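Local atomic coordinates of leucine-rich repeat protein (PDB entry 4ECN), a protein that is of unknown function but, as an extracellular leucine-rich repeat protein, probably binds other proteins. Residues Gly625-Lys630 and Ser648-Tyr653. Numbering follows the deposited sequence.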
loop_
_atom_site.group_PDB
_atom_site.type_symbol
_atom_site.label_atom_id
_atom_site.label_comp_id
_atom_site.label_asym_id
_atom_site.label_seq_id
_atom_site.Cartn_x
_atom_site.Cartn_y
_atom_site.Cartn_z
ATOM N N GLY A 625 14.046 -16.512 8.915
ATOM C CA GLY A 625 13.059 -17.491 8.479
ATOM C C GLY A 625 13.585 -18.521 7.511
ATOM O O GLY A 625 14.107 -18.168 6.442
ATOM N N PHE A 626 13.466 -19.807 7.900
ATOM C CA PHE A 626 13.860 -20.961 7.083
ATOM C C PHE A 626 12.747 -22.000 7.105
ATOM O O PHE A 626 12.977 -23.164 6.758
ATOM C CB PHE A 626 15.182 -21.587 7.570
ATOM C CG PHE A 626 16.304 -20.637 7.914
ATOM C CD1 PHE A 626 16.432 -20.124 9.202
ATOM C CD2 PHE A 626 17.246 -20.273 6.959
ATOM C CE1 PHE A 626 17.466 -19.260 9.520
ATOM C CE2 PHE A 626 18.287 -19.409 7.279
ATOM C CZ PHE A 626 18.387 -18.905 8.556
ATOM N N SER A 627 11.547 -21.599 7.548
ATOM C CA SER A 627 10.422 -22.502 7.678
ATOM C C SER A 627 9.884 -22.917 6.335
ATOM O O SER A 627 10.127 -22.245 5.337
ATOM C CB SER A 627 9.304 -21.855 8.486
ATOM O OG SER A 627 8.621 -20.903 7.689
ATOM N N HIS A 628 9.087 -23.994 6.326
ATOM C CA HIS A 628 8.383 -24.529 5.170
ATOM C C HIS A 628 9.346 -24.785 4.015
ATOM O O HIS A 628 9.219 -24.198 2.937
ATOM C CB HIS A 628 7.232 -23.614 4.746
ATOM C CG HIS A 628 6.117 -23.594 5.749
ATOM N ND1 HIS A 628 6.109 -22.691 6.812
ATOM C CD2 HIS A 628 5.023 -24.384 5.840
ATOM C CE1 HIS A 628 5.002 -22.950 7.495
ATOM N NE2 HIS A 628 4.310 -23.948 6.945
ATOM N N ASN A 629 10.303 -25.694 4.261
ATOM C CA ASN A 629 11.270 -26.164 3.273
ATOM C C ASN A 629 11.405 -27.685 3.406
ATOM O O ASN A 629 10.470 -28.335 3.887
ATOM C CB ASN A 629 12.614 -25.456 3.399
ATOM C CG ASN A 629 12.614 -24.100 2.799
ATOM O OD1 ASN A 629 12.819 -23.946 1.613
ATOM N ND2 ASN A 629 12.419 -23.088 3.606
ATOM N N LYS A 630 12.521 -28.251 2.943
ATOM C CA LYS A 630 12.771 -29.685 2.991
ATOM C C LYS A 630 14.122 -29.920 3.696
ATOM O O LYS A 630 14.795 -30.939 3.446
ATOM C CB LYS A 630 12.739 -30.273 1.560
ATOM C CG LYS A 630 11.342 -30.280 0.900
ATOM C CD LYS A 630 11.361 -30.803 -0.559
ATOM C CE LYS A 630 9.990 -30.867 -1.220
ATOM N NZ LYS A 630 10.051 -31.304 -2.648
ATOM N N SER A 648 15.408 -14.765 17.278
ATOM C CA SER A 648 14.944 -16.109 16.965
ATOM C C SER A 648 15.411 -16.684 15.591
ATOM O O SER A 648 15.754 -15.942 14.662
ATOM C CB SER A 648 13.418 -16.110 16.950
ATOM O OG SER A 648 12.894 -15.139 16.053
ATOM N N VAL A 649 15.340 -18.023 15.465
ATOM C CA VAL A 649 15.535 -18.735 14.211
ATOM C C VAL A 649 14.312 -19.594 14.034
ATOM O O VAL A 649 13.897 -20.245 15.005
ATOM C CB VAL A 649 16.848 -19.535 14.078
ATOM C CG1 VAL A 649 18.029 -18.612 13.893
ATOM C CG2 VAL A 649 17.067 -20.486 15.250
ATOM N N ASP A 650 13.686 -19.561 12.845
ATOM C CA ASP A 650 12.495 -20.374 12.575
ATOM C C ASP A 650 12.814 -21.478 11.552
ATOM O O ASP A 650 13.051 -21.218 10.356
ATOM C CB ASP A 650 11.313 -19.513 12.092
ATOM C CG ASP A 650 10.016 -20.259 11.776
ATOM O OD1 ASP A 650 9.832 -21.407 12.294
ATOM O OD2 ASP A 650 9.161 -19.682 11.059
ATOM N N PHE A 651 12.803 -22.721 12.041
ATOM C CA PHE A 651 13.054 -23.903 11.224
ATOM C C PHE A 651 11.851 -24.834 11.235
ATOM O O PHE A 651 11.994 -26.026 10.977
ATOM C CB PHE A 651 14.300 -24.640 11.732
ATOM C CG PHE A 651 15.608 -23.920 11.547
ATOM C CD1 PHE A 651 16.210 -23.854 10.298
ATOM C CD2 PHE A 651 16.296 -23.415 12.637
ATOM C CE1 PHE A 651 17.442 -23.237 10.133
ATOM C CE2 PHE A 651 17.535 -22.798 12.476
ATOM C CZ PHE A 651 18.095 -22.697 11.223
ATOM N N SER A 652 10.669 -24.299 11.529
ATOM C CA SER A 652 9.445 -25.093 11.557
ATOM C C SER A 652 9.106 -25.608 10.154
ATOM O O SER A 652 9.518 -25.007 9.167
ATOM C CB SER A 652 8.275 -24.284 12.126
ATOM O OG SER A 652 7.978 -23.127 11.359
ATOM N N TYR A 653 8.389 -26.740 10.078
ATOM C CA TYR A 653 7.929 -27.376 8.841
ATOM C C TYR A 653 9.094 -27.668 7.871
ATOM O O TYR A 653 9.123 -27.178 6.742
ATOM C CB TYR A 653 6.852 -26.531 8.146
ATOM C CG TYR A 653 5.561 -26.451 8.928
ATOM C CD1 TYR A 653 5.344 -25.437 9.854
ATOM C CD2 TYR A 653 4.539 -27.375 8.718
ATOM C CE1 TYR A 653 4.144 -25.346 10.558
ATOM C CE2 TYR A 653 3.335 -27.296 9.421
ATOM C CZ TYR A 653 3.139 -26.271 10.332
ATOM O OH TYR A 653 1.956 -26.181 11.015
#
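H628 and Y653 lie side by side as an offset stack, ring centroids 4.3 Å apart and planes at 12°. The tyrosine is slid outward: its CB sits over the imidazole centre as a CH-pi contact, while H628 NE2 stands above the tyrosine face, 3.4 Å from Y653 CG. H628 ND1 donates to S627 OG, which lies near the imidazole plane and helps fix the ring's rotation. Flat rings suit this ladder, which Y604 and Y682 continue by stacking on H628 and Y653.

F626 and F651 point the same way into the buried core, planes at 11° but slid so that the rings barely overlap; F626 CD1 meets F651 CE1 at 3.4 Å. Both hold CG beside the backbone N, anti to the carbonyl carbon, which points the two rings the same way from equivalent turns. V649 CG1 adds a looser apolar touch at the F626 ring edge.

Backbone bonds tie the turns together: F626 N to D650 O (2.9 Å), H628 N to S652 O (3.0 Å) and N629 N to Y653 O.

Among the polar side chains, D650 suits its turn because OD1 accepts from both S652 N, an Asx turn, and S652 OG (2.7 Å); OD2 bonds Y394. S627 packs its CB against S652 OG, with its own OG bonded to D603. The buried amide of N629 serves backbone groups, OD1 accepting from I607 N and ND2 weakly reaching F626 O, as expected of a leucine-rich repeat asparagine.

G625 pairs with D650 in a parallel bridge of the solenoid's sheet, its backbone also bonded to L600 and L602, while strand 675-679 flanks strand 646-650.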